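Local coordinates for protein MlnD (Bacillus methylotrophicus, PDB 5IL5) that forms the double-hotdog dehydratase domain of a trans-AT polyketide synthase and probably removes water from beta-hydroxyacyl intermediates on the way to a polyketide antibiotic such as macrolactin, at residues T244-E249 and G276-E281; I152-F157 and Y270-A275; E219-A224 and V253-E258. All coordinates share one frame; numbering follows the deposited sequence.

The three contacts lie close together, their centres 11 to 13 Å apart, within what is predicted to be largely the C-terminal hotdog fold. Along the chain their segments come as 152-157, 219-224, 244-249, 253-258, 270-275 and 276-281. Interaction 1 pairs strand 239-245 with strand 278-286; interaction 2 lays the chain entering helix 155-158 against strand 266-272; interaction 3 packs helix 215-229 on strand 254-258. Strands 239-245, 278-286, 266-272 and 254-258 are antiparallel neighbours in that order, so each contact reaches the same sheet. Backbone bonds join Val-271 to Leu-279 and Met-280, and Tyr-270 to Tyr-256, tying the strands of the three contacts together, with helix 215-229 and the chain at 152-157 packed on them.

Interaction 1 of 3, residues T244-E249 and G276-E281; sequences TIFDHE and GGILME
The last residues of strand 239-245, Thr-244 and Ile-245, pair antiparallel with strand 278-286. Thr-244 and Glu-281 make a hydrogen-bonded pair: Thr-244 N gives to Glu-281 O at 3.0 Å and Glu-281 N to Thr-244 O at 2.9 Å, each at 163° with the donor in the carbonyl plane. Thr-244 O also receives a CA-H...O contact from Met-280 CA at 3.2 Å. In the next, non-hydrogen-bonded pair, Ile-245 CG1 meets Met-280 SD at 4.3 Å; the Ile-245 backbone bonds that of Ile-91 instead. Beyond this pair the chain leaves the ladder around a single acceptor, Leu-279 O. Phe-246 N reaches this oxygen at 2.8 Å from above the carbonyl plane, in a bent bond (134°), while Asp-247 N comes in plane, on a lone pair, at 3.1 Å.

Phe-246 has CG anti to its carbonyl carbon, which turns the ring edge toward segment 276-281: CE2 lies 3.8 Å from Glu-281 CB, Ile-278 CG2 runs alongside, and Thr-244 CG2 sits over one face near the rim. The Glu-281 carboxylate is nearly coplanar with the ring (21°). Asp-247 CB rests 3.8 Å from Leu-279 CD2; its OD1 accepts from Glu-249 N, an Asx turn, and its OD2 bonds Thr-250 OG1. Thr-244 OG1 is paired with Lys-92 NZ, and Ile-278 O with Asn-149 ND2.

Leu-279 and Met-280 both face Val-271 as a classic beta bulge, which joins the contact to strand 266-272. On the other flank, strand 239-245 borders strand 92-98 of the predicted N-terminal hotdog, so the pairing lies next to the seam between the two halves.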
ATOM      1  N   THR A 244      17.624  17.381 -11.015  1.00 37.30           N
ATOM      2  CA  THR A 244      16.465  17.881 -11.739  1.00 38.19           C
ATOM      3  C   THR A 244      16.239  17.019 -12.970  1.00 37.79           C
ATOM      4  O   THR A 244      17.192  16.685 -13.682  1.00 37.28           O
ATOM      5  CB  THR A 244      16.672  19.343 -12.145  1.00 39.46           C
ATOM      6  OG1 THR A 244      17.164  20.092 -11.024  1.00 39.89           O
ATOM      7  CG2 THR A 244      15.381  19.964 -12.668  1.00 40.70           C
ATOM      8  N   ILE A 245      14.983  16.665 -13.220  1.00 38.20           N
ATOM      9  CA  ILE A 245      14.603  15.814 -14.342  1.00 38.11           C
ATOM     10  C   ILE A 245      13.749  16.677 -15.258  1.00 39.54           C
ATOM     11  O   ILE A 245      12.548  16.852 -15.015  1.00 40.44           O
ATOM     12  CB  ILE A 245      13.847  14.560 -13.894  1.00 37.71           C
ATOM     13  CG1 ILE A 245      14.605  13.823 -12.788  1.00 36.59           C
ATOM     14  CG2 ILE A 245      13.635  13.612 -15.066  1.00 37.71           C
ATOM     15  CD1 ILE A 245      13.684  13.112 -11.859  1.00 36.68           C
ATOM     16  N   PHE A 246      14.357  17.200 -16.326  1.00 39.93           N
ATOM     17  CA  PHE A 246      13.654  18.104 -17.229  1.00 41.51           C
ATOM     18  C   PHE A 246      12.811  17.353 -18.249  1.00 42.03           C
ATOM     19  O   PHE A 246      11.743  17.830 -18.654  1.00 43.51           O
ATOM     20  CB  PHE A 246      14.663  18.990 -17.953  1.00 41.96           C
ATOM     21  CG  PHE A 246      15.505  19.818 -17.038  1.00 41.85           C
ATOM     22  CD1 PHE A 246      15.050  21.040 -16.579  1.00 43.17           C
ATOM     23  CD2 PHE A 246      16.753  19.377 -16.637  1.00 40.65           C
ATOM     24  CE1 PHE A 246      15.825  21.808 -15.739  1.00 43.30           C
ATOM     25  CE2 PHE A 246      17.531  20.143 -15.794  1.00 40.80           C
ATOM     26  CZ  PHE A 246      17.067  21.359 -15.346  1.00 42.13           C
ATOM     27  N   ASP A 247      13.272  16.183 -18.676  1.00 41.04           N
ATOM     28  CA  ASP A 247      12.653  15.488 -19.799  1.00 41.71           C
ATOM     29  C   ASP A 247      13.067  14.027 -19.709  1.00 40.47           C
ATOM     30  O   ASP A 247      14.242  13.703 -19.904  1.00 39.51           O
ATOM     31  CB  ASP A 247      13.084  16.110 -21.124  1.00 42.60           C
ATOM     32  CG  ASP A 247      12.366  15.507 -22.317  1.00 43.66           C
ATOM     33  OD1 ASP A 247      11.740  14.435 -22.160  1.00 43.48           O
ATOM     34  OD2 ASP A 247      12.419  16.113 -23.412  1.00 44.85           O
ATOM     35  N   HIS A 248      12.105  13.157 -19.419  1.00 44.99           N
ATOM     36  CA  HIS A 248      12.352  11.729 -19.321  1.00 44.16           C
ATOM     37  C   HIS A 248      11.797  10.950 -20.500  1.00 45.14           C
ATOM     38  O   HIS A 248      11.916   9.719 -20.520  1.00 44.76           O
ATOM     39  CB  HIS A 248      11.745  11.192 -18.029  1.00 43.85           C
ATOM     40  CG  HIS A 248      10.266  11.392 -17.941  1.00 45.30           C
ATOM     41  ND1 HIS A 248       9.376  10.667 -18.702  1.00 46.50           N
ATOM     42  CD2 HIS A 248       9.524  12.255 -17.208  1.00 45.98           C
ATOM     43  CE1 HIS A 248       8.145  11.060 -18.426  1.00 47.86           C
ATOM     44  NE2 HIS A 248       8.208  12.022 -17.523  1.00 47.55           N
ATOM     45  N   GLU A 249      11.205  11.627 -21.485  1.00 43.79           N
ATOM     46  CA  GLU A 249      10.716  10.960 -22.683  1.00 44.97           C
ATOM     47  C   GLU A 249      11.735  11.009 -23.815  1.00 44.82           C
ATOM     48  O   GLU A 249      11.861  10.040 -24.571  1.00 45.08           O
ATOM     49  CB  GLU A 249       9.396  11.585 -23.145  1.00 47.00           C
ATOM     50  CG  GLU A 249       8.210  11.321 -22.222  1.00 47.63           C
ATOM     51  CD  GLU A 249       7.042  12.254 -22.483  1.00 49.65           C
ATOM     52  OE1 GLU A 249       7.214  13.232 -23.235  1.00 50.42           O
ATOM     53  OE2 GLU A 249       5.943  11.996 -21.949  1.00 50.65           O
ATOM     54  N   GLY A 276      22.532  17.907 -27.440  1.00 30.43           N
ATOM     55  CA  GLY A 276      22.974  18.638 -26.272  1.00 29.88           C
ATOM     56  C   GLY A 276      21.898  19.106 -25.313  1.00 30.90           C
ATOM     57  O   GLY A 276      22.243  19.632 -24.247  1.00 30.60           O
ATOM     58  N   GLY A 277      20.622  18.993 -25.668  1.00 31.83           N
ATOM     59  CA  GLY A 277      19.574  19.526 -24.810  1.00 33.18           C
ATOM     60  C   GLY A 277      19.557  18.779 -23.481  1.00 32.30           C
ATOM     61  O   GLY A 277      19.499  17.544 -23.447  1.00 31.66           O
ATOM     62  N   ILE A 278      19.603  19.524 -22.380  1.00 32.53           N
ATOM     63  CA  ILE A 278      19.747  18.905 -21.066  1.00 31.79           C
ATOM     64  C   ILE A 278      18.441  18.230 -20.662  1.00 33.06           C
ATOM     65  O   ILE A 278      17.392  18.875 -20.559  1.00 34.95           O
ATOM     66  CB  ILE A 278      20.188  19.935 -20.018  1.00 32.02           C
ATOM     67  CG1 ILE A 278      21.569  20.498 -20.383  1.00 31.00           C
ATOM     68  CG2 ILE A 278      20.227  19.292 -18.633  1.00 31.63           C
ATOM     69  CD1 ILE A 278      22.008  21.715 -19.568  1.00 31.82           C
ATOM     70  N   LEU A 279      18.511  16.920 -20.414  1.00 32.28           N
ATOM     71  CA  LEU A 279      17.362  16.134 -19.983  1.00 33.65           C
ATOM     72  C   LEU A 279      17.329  15.936 -18.478  1.00 33.71           C
ATOM     73  O   LEU A 279      16.245  15.775 -17.908  1.00 35.44           O
ATOM     74  CB  LEU A 279      17.381  14.751 -20.653  1.00 33.30           C
ATOM     75  CG  LEU A 279      17.580  14.697 -22.169  1.00 33.19           C
ATOM     76  CD1 LEU A 279      17.805  13.278 -22.667  1.00 32.82           C
ATOM     77  CD2 LEU A 279      16.377  15.292 -22.858  1.00 35.43           C
ATOM     78  N   MET A 280      18.494  15.923 -17.834  1.00 32.11           N
ATOM     79  CA  MET A 280      18.601  15.725 -16.396  1.00 32.23           C
ATOM     80  C   MET A 280      19.929  16.313 -15.937  1.00 30.93           C
ATOM     81  O   MET A 280      20.935  16.199 -16.638  1.00 29.50           O
ATOM     82  CB  MET A 280      18.505  14.238 -16.030  1.00 32.08           C
ATOM     83  CG  MET A 280      18.619  13.938 -14.545  1.00 32.43           C
ATOM     84  SD  MET A 280      18.314  12.194 -14.177  1.00 32.90           S
ATOM     85  CE  MET A 280      19.779  11.457 -14.870  1.00 30.68           C
ATOM     86  N   GLU A 281      19.916  16.946 -14.769  1.00 32.43           N
ATOM     87  CA  GLU A 281      21.082  17.621 -14.217  1.00 31.82           C
ATOM     88  C   GLU A 281      21.346  17.068 -12.827  1.00 32.04           C
ATOM     89  O   GLU A 281      20.422  16.982 -12.013  1.00 33.47           O
ATOM     90  CB  GLU A 281      20.855  19.144 -14.150  1.00 33.13           C
ATOM     91  CG  GLU A 281      22.003  19.936 -13.534  1.00 33.08           C
ATOM     92  CD  GLU A 281      21.676  21.406 -13.359  1.00 34.88           C
ATOM     93  OE1 GLU A 281      20.507  21.785 -13.594  1.00 36.21           O
ATOM     94  OE2 GLU A 281      22.590  22.170 -12.972  1.00 35.24           O
TER

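Interaction 2 of 3, residues I152-F157 and Y270-A275; sequences IHLEPF and YVLDNA
Leu-272 CD1 overlaps the tip of Leu-154, 3.6 Å from its CD2, the two leucines sliding past each other in opposite directions. The same methyl lies 3.9 Å from Ile-152 CB, while the other branch, Leu-272 CD2, meets Ile-152 CG1 at 3.8 Å; here the side chains cross at about a right angle. Leu-272 is thus gripped by both branches. Ile-152 reaches on with CD1, which sits over one face of the Tyr-270 ring, 4.4 Å from Tyr-270 CD1. Leu-154 extends its CD1 the other way, to 3.9 Å from Ala-275 C, so it packs on the turn after the strand. That turn is shaped by Asp-273, whose OD1 accepts Ala-275 N at 2.8 Å from above the carboxylate plane, an Asx turn, and also takes Gly-277 N. The packing is apolar, without hydrogen bonds across.

Leu-154 O receives Phe-157 N as the chain enters helix 155-158, and Ile-152 bonds Gly-276 through the backbone. Probably the linker between the two predicted hotdogs, this chain lies against the face of C-terminal-hotdog strand 266-272 that carries Tyr-270 and Leu-272, where Leu-199 of strand 197-202 and Tyr-254 and Tyr-256 of strand 254-258 extend the apolar patch.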
ATOM      1  N   ILE A 152      24.239  22.137 -23.597  1.00 41.14           N
ATOM      2  CA  ILE A 152      25.679  21.965 -23.662  1.00 40.57           C
ATOM      3  C   ILE A 152      26.052  21.986 -25.127  1.00 40.93           C
ATOM      4  O   ILE A 152      25.495  21.226 -25.930  1.00 40.15           O
ATOM      5  CB  ILE A 152      26.135  20.656 -22.993  1.00 39.42           C
ATOM      6  CG1 ILE A 152      25.627  20.596 -21.550  1.00 39.00           C
ATOM      7  CG2 ILE A 152      27.655  20.520 -23.088  1.00 40.21           C
ATOM      8  CD1 ILE A 152      26.242  21.645 -20.641  1.00 40.37           C
ATOM      9  N   HIS A 153      26.979  22.859 -25.481  1.00 49.35           N
ATOM     10  CA  HIS A 153      27.452  22.927 -26.851  1.00 48.85           C
ATOM     11  C   HIS A 153      28.387  21.742 -27.044  1.00 45.49           C
ATOM     12  O   HIS A 153      29.473  21.693 -26.456  1.00 44.97           O
ATOM     13  CB  HIS A 153      28.128  24.275 -27.088  1.00 51.49           C
ATOM     14  CG  HIS A 153      28.119  24.723 -28.515  1.00 52.29           C
ATOM     15  ND1 HIS A 153      29.183  25.375 -29.102  1.00 52.74           N
ATOM     16  CD2 HIS A 153      27.170  24.615 -29.475  1.00 52.78           C
ATOM     17  CE1 HIS A 153      28.887  25.653 -30.360  1.00 53.30           C
ATOM     18  NE2 HIS A 153      27.674  25.196 -30.612  1.00 53.40           N
ATOM     19  N   LEU A 154      27.963  20.776 -27.858  1.00 41.37           N
ATOM     20  CA  LEU A 154      28.689  19.522 -27.981  1.00 41.06           C
ATOM     21  C   LEU A 154      29.827  19.582 -28.984  1.00 42.26           C
ATOM     22  O   LEU A 154      30.716  18.726 -28.933  1.00 42.67           O
ATOM     23  CB  LEU A 154      27.749  18.387 -28.401  1.00 40.01           C
ATOM     24  CG  LEU A 154      26.572  18.021 -27.495  1.00 38.90           C
ATOM     25  CD1 LEU A 154      25.788  16.863 -28.081  1.00 38.38           C
ATOM     26  CD2 LEU A 154      27.046  17.681 -26.092  1.00 38.56           C
ATOM     27  N   GLU A 155      29.830  20.573 -29.874  1.00 66.07           N
ATOM     28  CA  GLU A 155      30.752  20.585 -31.010  1.00 68.08           C
ATOM     29  C   GLU A 155      32.207  20.367 -30.609  1.00 68.28           C
ATOM     30  O   GLU A 155      32.878  19.539 -31.245  1.00 68.70           O
ATOM     31  CB  GLU A 155      30.569  21.899 -31.786  1.00 70.41           C
ATOM     32  CG  GLU A 155      29.226  22.065 -32.539  1.00 70.81           C
ATOM     33  CD  GLU A 155      28.532  20.764 -32.880  1.00 69.51           C
ATOM     34  OE1 GLU A 155      29.133  19.934 -33.598  1.00 69.97           O
ATOM     35  OE2 GLU A 155      27.378  20.586 -32.430  1.00 68.15           O
ATOM     36  N   PRO A 156      32.758  21.052 -29.602  1.00 70.81           N
ATOM     37  CA  PRO A 156      34.184  20.856 -29.290  1.00 71.28           C
ATOM     38  C   PRO A 156      34.573  19.409 -29.052  1.00 69.73           C
ATOM     39  O   PRO A 156      35.691  19.007 -29.395  1.00 70.64           O
ATOM     40  CB  PRO A 156      34.373  21.681 -28.011  1.00 70.79           C
ATOM     41  CG  PRO A 156      33.334  22.725 -28.060  1.00 71.22           C
ATOM     42  CD  PRO A 156      32.216  22.260 -28.953  1.00 70.95           C
ATOM     43  N   PHE A 157      33.682  18.610 -28.469  1.00 64.83           N
ATOM     44  CA  PHE A 157      34.003  17.219 -28.176  1.00 63.34           C
ATOM     45  C   PHE A 157      33.828  16.335 -29.406  1.00 63.85           C
ATOM     46  O   PHE A 157      34.483  15.291 -29.517  1.00 63.49           O
ATOM     47  CB  PHE A 157      33.131  16.729 -27.018  1.00 60.96           C
ATOM     48  CG  PHE A 157      33.296  17.541 -25.764  1.00 60.46           C
ATOM     49  CD1 PHE A 157      32.573  18.710 -25.587  1.00 60.91           C
ATOM     50  CD2 PHE A 157      34.183  17.153 -24.774  1.00 59.67           C
ATOM     51  CE1 PHE A 157      32.725  19.468 -24.450  1.00 60.57           C
ATOM     52  CE2 PHE A 157      34.338  17.910 -23.631  1.00 59.35           C
ATOM     53  CZ  PHE A 157      33.607  19.068 -23.471  1.00 59.80           C
ATOM     54  N   TYR A 270      25.366  16.148 -16.510  1.00 25.83           N
ATOM     55  CA  TYR A 270      24.190  16.365 -17.341  1.00 26.42           C
ATOM     56  C   TYR A 270      23.946  15.182 -18.265  1.00 25.85           C
ATOM     57  O   TYR A 270      24.886  14.639 -18.850  1.00 24.86           O
ATOM     58  CB  TYR A 270      24.339  17.629 -18.192  1.00 26.80           C
ATOM     59  CG  TYR A 270      24.676  18.864 -17.398  1.00 27.68           C
ATOM     60  CD1 TYR A 270      25.986  19.167 -17.058  1.00 27.33           C
ATOM     61  CD2 TYR A 270      23.679  19.729 -16.987  1.00 29.21           C
ATOM     62  CE1 TYR A 270      26.289  20.303 -16.333  1.00 28.53           C
ATOM     63  CE2 TYR A 270      23.967  20.860 -16.259  1.00 30.34           C
ATOM     64  CZ  TYR A 270      25.275  21.142 -15.930  1.00 30.03           C
ATOM     65  OH  TYR A 270      25.569  22.273 -15.204  1.00 31.53           O
ATOM     66  N   VAL A 271      22.679  14.790 -18.393  1.00 26.79           N
ATOM     67  CA  VAL A 271      22.232  13.865 -19.430  1.00 26.87           C
ATOM     68  C   VAL A 271      21.630  14.694 -20.557  1.00 27.64           C
ATOM     69  O   VAL A 271      20.808  15.584 -20.311  1.00 28.83           O
ATOM     70  CB  VAL A 271      21.213  12.850 -18.882  1.00 27.90           C
ATOM     71  CG1 VAL A 271      20.760  11.894 -19.981  1.00 28.38           C
ATOM     72  CG2 VAL A 271      21.805  12.072 -17.723  1.00 27.41           C
ATOM     73  N   LEU A 272      22.027  14.398 -21.791  1.00 27.21           N
ATOM     74  CA  LEU A 272      21.737  15.247 -22.936  1.00 27.92           C
ATOM     75  C   LEU A 272      21.064  14.452 -24.046  1.00 28.79           C
ATOM     76  O   LEU A 272      21.299  13.252 -24.194  1.00 28.40           O
ATOM     77  CB  LEU A 272      23.022  15.871 -23.476  1.00 26.92           C
ATOM     78  CG  LEU A 272      23.994  16.387 -22.417  1.00 26.10           C
ATOM     79  CD1 LEU A 272      25.270  16.809 -23.075  1.00 25.44           C
ATOM     80  CD2 LEU A 272      23.378  17.555 -21.672  1.00 27.17           C
ATOM     81  N   ASP A 273      20.247  15.134 -24.844  1.00 30.23           N
ATOM     82  CA  ASP A 273      19.649  14.512 -26.020  1.00 31.42           C
ATOM     83  C   ASP A 273      20.668  14.499 -27.163  1.00 30.65           C
ATOM     84  O   ASP A 273      21.844  14.837 -26.991  1.00 29.18           O
ATOM     85  CB  ASP A 273      18.359  15.233 -26.413  1.00 33.64           C
ATOM     86  CG  ASP A 273      18.580  16.689 -26.754  1.00 33.91           C
ATOM     87  OD1 ASP A 273      19.704  17.055 -27.143  1.00 32.67           O
ATOM     88  OD2 ASP A 273      17.616  17.468 -26.644  1.00 35.64           O
ATOM     89  N   ASN A 274      20.220  14.109 -28.359  1.00 31.94           N
ATOM     90  CA  ASN A 274      21.136  13.986 -29.485  1.00 31.51           C
ATOM     91  C   ASN A 274      21.775  15.315 -29.876  1.00 31.25           C
ATOM     92  O   ASN A 274      22.768  15.313 -30.614  1.00 30.69           O
ATOM     93  CB  ASN A 274      20.409  13.383 -30.691  1.00 33.44           C
ATOM     94  CG  ASN A 274      19.136  14.129 -31.042  1.00 35.64           C
ATOM     95  OD1 ASN A 274      18.950  15.278 -30.657  1.00 35.73           O
ATOM     96  ND2 ASN A 274      18.267  13.486 -31.806  1.00 37.74           N
ATOM     97  N   ALA A 275      21.243  16.444 -29.399  1.00 31.89           N
ATOM     98  CA  ALA A 275      21.763  17.754 -29.775  1.00 32.12           C
ATOM     99  C   ALA A 275      22.267  18.554 -28.576  1.00 31.19           C
ATOM    100  O   ALA A 275      22.417  19.777 -28.679  1.00 31.94           O
ATOM    101  CB  ALA A 275      20.702  18.553 -30.531  1.00 34.43           C
TER

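Interaction 3 of 3, residues E219-A224 and V253-E258; sequences ESVYQA and VYVYAE
Helix 215-229 lies against strand 254-258 as the central helix of a hotdog fold lies on its enclosing sheet. The axes of helix segment 219-224 and strand segment 254-258 approach to 8.3 Å and run 36° apart in roughly the same direction, so the two segments keep company over about a turn of helix. The main bump is Val-255. Its two methyls fork over the helix surface: CG1, anti to the backbone N, enters the shallow hollow between Val-221 CA and Ala-224 CB, at 3.9 Å from each, while CG2, beside the backbone N, leans on Ser-220 CB at 3.9 Å. Val-221 flanks the fork, its CG2 standing 4.2 Å from Val-255 CG1, and reaches on to Val-269 and Val-271 of strand 266-272. Two residues along the strand, Ala-257 CB meets Ala-224 CB tip to tip at 4.0 Å. Ala-224 therefore touches both strand residues, its small side chain letting the helix sit close to the strand backbone.

Tyr-256 points to the opposite side of the strand, where its hydroxyl donates to Glu-258 OE1 at 2.7 Å. On the helix, Gln-223 OE1 bonds Tyr-171 OH, and NE2 bonds Tyr-179 OH and Leu-185 O; Ser-220 OG turns back to Glu-216 O, so only the CB of that serine meets the strand.

No hydrogen bond crosses between the segments. Only carbon meets carbon across this buried contact: methyls, the serine methylene and the backbone CA of Val-221, consistent with hydrophobic packing holding helix and strand together, while Ser-220 OG and the Gln-223 amide are satisfied outside the two segments.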
ATOM      1  N   GLU A 219      23.650   5.380 -14.246  1.00 32.34           N
ATOM      2  CA  GLU A 219      24.958   4.838 -13.894  1.00 32.43           C
ATOM      3  C   GLU A 219      26.054   5.376 -14.804  1.00 32.62           C
ATOM      4  O   GLU A 219      27.203   5.510 -14.373  1.00 32.85           O
ATOM      5  CB  GLU A 219      24.934   3.312 -13.938  1.00 32.68           C
ATOM      6  CG  GLU A 219      26.157   2.666 -13.311  1.00 32.98           C
ATOM      7  CD  GLU A 219      26.326   3.008 -11.848  1.00 32.97           C
ATOM      8  OE1 GLU A 219      25.326   3.350 -11.185  1.00 32.74           O
ATOM      9  OE2 GLU A 219      27.472   2.949 -11.364  1.00 33.34           O
ATOM     10  N   SER A 220      25.729   5.680 -16.062  1.00 32.74           N
ATOM     11  CA  SER A 220      26.669   6.418 -16.898  1.00 33.07           C
ATOM     12  C   SER A 220      27.051   7.738 -16.245  1.00 33.16           C
ATOM     13  O   SER A 220      28.206   8.167 -16.323  1.00 33.60           O
ATOM     14  CB  SER A 220      26.065   6.665 -18.278  1.00 33.32           C
ATOM     15  OG  SER A 220      25.956   5.460 -19.007  1.00 33.51           O
ATOM     16  N   VAL A 221      26.085   8.401 -15.611  1.00 32.94           N
ATOM     17  CA  VAL A 221      26.362   9.636 -14.886  1.00 33.20           C
ATOM     18  C   VAL A 221      27.440   9.398 -13.842  1.00 33.36           C
ATOM     19  O   VAL A 221      28.426  10.138 -13.760  1.00 33.97           O
ATOM     20  CB  VAL A 221      25.066  10.180 -14.257  1.00 33.03           C
ATOM     21  CG1 VAL A 221      25.358  11.231 -13.173  1.00 33.37           C
ATOM     22  CG2 VAL A 221      24.142  10.718 -15.353  1.00 33.26           C
ATOM     23  N   TYR A 222      27.271   8.356 -13.032  1.00 33.05           N
ATOM     24  CA  TYR A 222      28.259   8.047 -12.009  1.00 33.40           C
ATOM     25  C   TYR A 222      29.588   7.656 -12.642  1.00 33.91           C
ATOM     26  O   TYR A 222      30.652   8.074 -12.173  1.00 34.62           O
ATOM     27  CB  TYR A 222      27.725   6.944 -11.092  1.00 33.13           C
ATOM     28  CG  TYR A 222      28.578   6.698  -9.870  1.00 33.66           C
ATOM     29  CD1 TYR A 222      28.736   7.689  -8.919  1.00 34.04           C
ATOM     30  CD2 TYR A 222      29.157   5.462  -9.624  1.00 33.98           C
ATOM     31  CE1 TYR A 222      29.495   7.490  -7.794  1.00 34.73           C
ATOM     32  CE2 TYR A 222      29.909   5.247  -8.484  1.00 34.68           C
ATOM     33  CZ  TYR A 222      30.073   6.263  -7.577  1.00 35.05           C
ATOM     34  OH  TYR A 222      30.823   6.032  -6.448  1.00 35.95           O
ATOM     35  N   GLN A 223      29.546   6.871 -13.721  1.00 33.77           N
ATOM     36  CA  GLN A 223      30.777   6.442 -14.377  1.00 34.38           C
ATOM     37  C   GLN A 223      31.580   7.637 -14.884  1.00 35.03           C
ATOM     38  O   GLN A 223      32.806   7.676 -14.735  1.00 35.87           O
ATOM     39  CB  GLN A 223      30.447   5.478 -15.519  1.00 34.22           C
ATOM     40  CG  GLN A 223      30.098   4.070 -15.055  1.00 34.10           C
ATOM     41  CD  GLN A 223      29.409   3.239 -16.121  1.00 34.01           C
ATOM     42  OE1 GLN A 223      29.512   3.529 -17.305  1.00 34.17           O
ATOM     43  NE2 GLN A 223      28.696   2.205 -15.700  1.00 33.93           N
ATOM     44  N   ALA A 224      30.906   8.616 -15.495  1.00 34.86           N
ATOM     45  CA  ALA A 224      31.588   9.821 -15.959  1.00 35.68           C
ATOM     46  C   ALA A 224      32.341  10.503 -14.822  1.00 36.38           C
ATOM     47  O   ALA A 224      33.481  10.949 -14.997  1.00 37.44           O
ATOM     48  CB  ALA A 224      30.579  10.783 -16.583  1.00 35.52           C
ATOM     49  N   VAL A 253      21.399  10.467 -24.970  1.00 37.81           N
ATOM     50  CA  VAL A 253      22.423  10.114 -25.947  1.00 38.17           C
ATOM     51  C   VAL A 253      23.809  10.369 -25.372  1.00 37.61           C
ATOM     52  O   VAL A 253      24.748   9.610 -25.634  1.00 37.48           O
ATOM     53  CB  VAL A 253      22.231  10.915 -27.250  1.00 39.54           C
ATOM     54  CG1 VAL A 253      23.277  10.522 -28.289  1.00 40.06           C
ATOM     55  CG2 VAL A 253      20.835  10.714 -27.810  1.00 40.38           C
ATOM     56  N   TYR A 254      23.951  11.434 -24.585  1.00 25.71           N
ATOM     57  CA  TYR A 254      25.248  11.844 -24.069  1.00 24.41           C
ATOM     58  C   TYR A 254      25.187  12.071 -22.567  1.00 24.15           C
ATOM     59  O   TYR A 254      24.129  12.360 -22.002  1.00 24.95           O
ATOM     60  CB  TYR A 254      25.742  13.129 -24.736  1.00 24.29           C
ATOM     61  CG  TYR A 254      26.012  13.018 -26.214  1.00 24.63           C
ATOM     62  CD1 TYR A 254      27.219  12.515 -26.680  1.00 24.00           C
ATOM     63  CD2 TYR A 254      25.067  13.425 -27.143  1.00 25.83           C
ATOM     64  CE1 TYR A 254      27.474  12.421 -28.022  1.00 24.52           C
ATOM     65  CE2 TYR A 254      25.316  13.327 -28.489  1.00 26.37           C
ATOM     66  CZ  TYR A 254      26.521  12.823 -28.923  1.00 25.69           C
ATOM     67  OH  TYR A 254      26.771  12.728 -30.268  1.00 26.44           O
ATOM     68  N   VAL A 255      26.353  11.959 -21.932  1.00 23.27           N
ATOM     69  CA  VAL A 255      26.547  12.340 -20.539  1.00 23.15           C
ATOM     70  C   VAL A 255      27.764  13.260 -20.457  1.00 22.68           C
ATOM     71  O   VAL A 255      28.863  12.882 -20.883  1.00 22.18           O
ATOM     72  CB  VAL A 255      26.719  11.103 -19.638  1.00 23.10           C
ATOM     73  CG1 VAL A 255      27.164  11.494 -18.232  1.00 23.11           C
ATOM     74  CG2 VAL A 255      25.421  10.287 -19.591  1.00 24.02           C
ATOM     75  N   TYR A 256      27.574  14.459 -19.909  1.00 25.24           N
ATOM     76  CA  TYR A 256      28.632  15.459 -19.778  1.00 25.29           C
ATOM     77  C   TYR A 256      28.869  15.778 -18.306  1.00 25.72           C
ATOM     78  O   TYR A 256      27.912  16.000 -17.561  1.00 26.33           O
ATOM     79  CB  TYR A 256      28.265  16.740 -20.533  1.00 25.97           C
ATOM     80  CG  TYR A 256      29.252  17.869 -20.345  1.00 26.51           C
ATOM     81  CD1 TYR A 256      30.461  17.888 -21.030  1.00 26.31           C
ATOM     82  CD2 TYR A 256      28.978  18.916 -19.481  1.00 27.54           C
ATOM     83  CE1 TYR A 256      31.363  18.919 -20.860  1.00 27.18           C
ATOM     84  CE2 TYR A 256      29.878  19.951 -19.300  1.00 28.43           C
ATOM     85  CZ  TYR A 256      31.071  19.947 -19.994  1.00 28.28           C
ATOM     86  OH  TYR A 256      31.976  20.973 -19.821  1.00 29.53           O
ATOM     87  N   ALA A 257      30.139  15.821 -17.893  1.00 23.59           N
ATOM     88  CA  ALA A 257      30.495  16.060 -16.496  1.00 24.27           C
ATOM     89  C   ALA A 257      31.691  17.003 -16.403  1.00 25.02           C
ATOM     90  O   ALA A 257      32.558  16.999 -17.279  1.00 24.77           O
ATOM     91  CB  ALA A 257      30.807  14.732 -15.789  1.00 23.93           C
ATOM     92  N   GLU A 258      31.747  17.804 -15.330  1.00 33.56           N
ATOM     93  CA  GLU A 258      32.846  18.758 -15.191  1.00 34.75           C
ATOM     94  C   GLU A 258      33.093  19.152 -13.736  1.00 36.22           C
ATOM     95  O   GLU A 258      32.298  18.870 -12.837  1.00 36.38           O
ATOM     96  CB  GLU A 258      32.587  20.025 -16.013  1.00 35.44           C
ATOM     97  CG  GLU A 258      31.265  20.706 -15.724  1.00 36.03           C
ATOM     98  CD  GLU A 258      31.187  22.072 -16.376  1.00 37.28           C
ATOM     99  OE1 GLU A 258      31.805  22.247 -17.455  1.00 37.09           O
ATOM    100  OE2 GLU A 258      30.522  22.971 -15.808  1.00 38.66           O
TER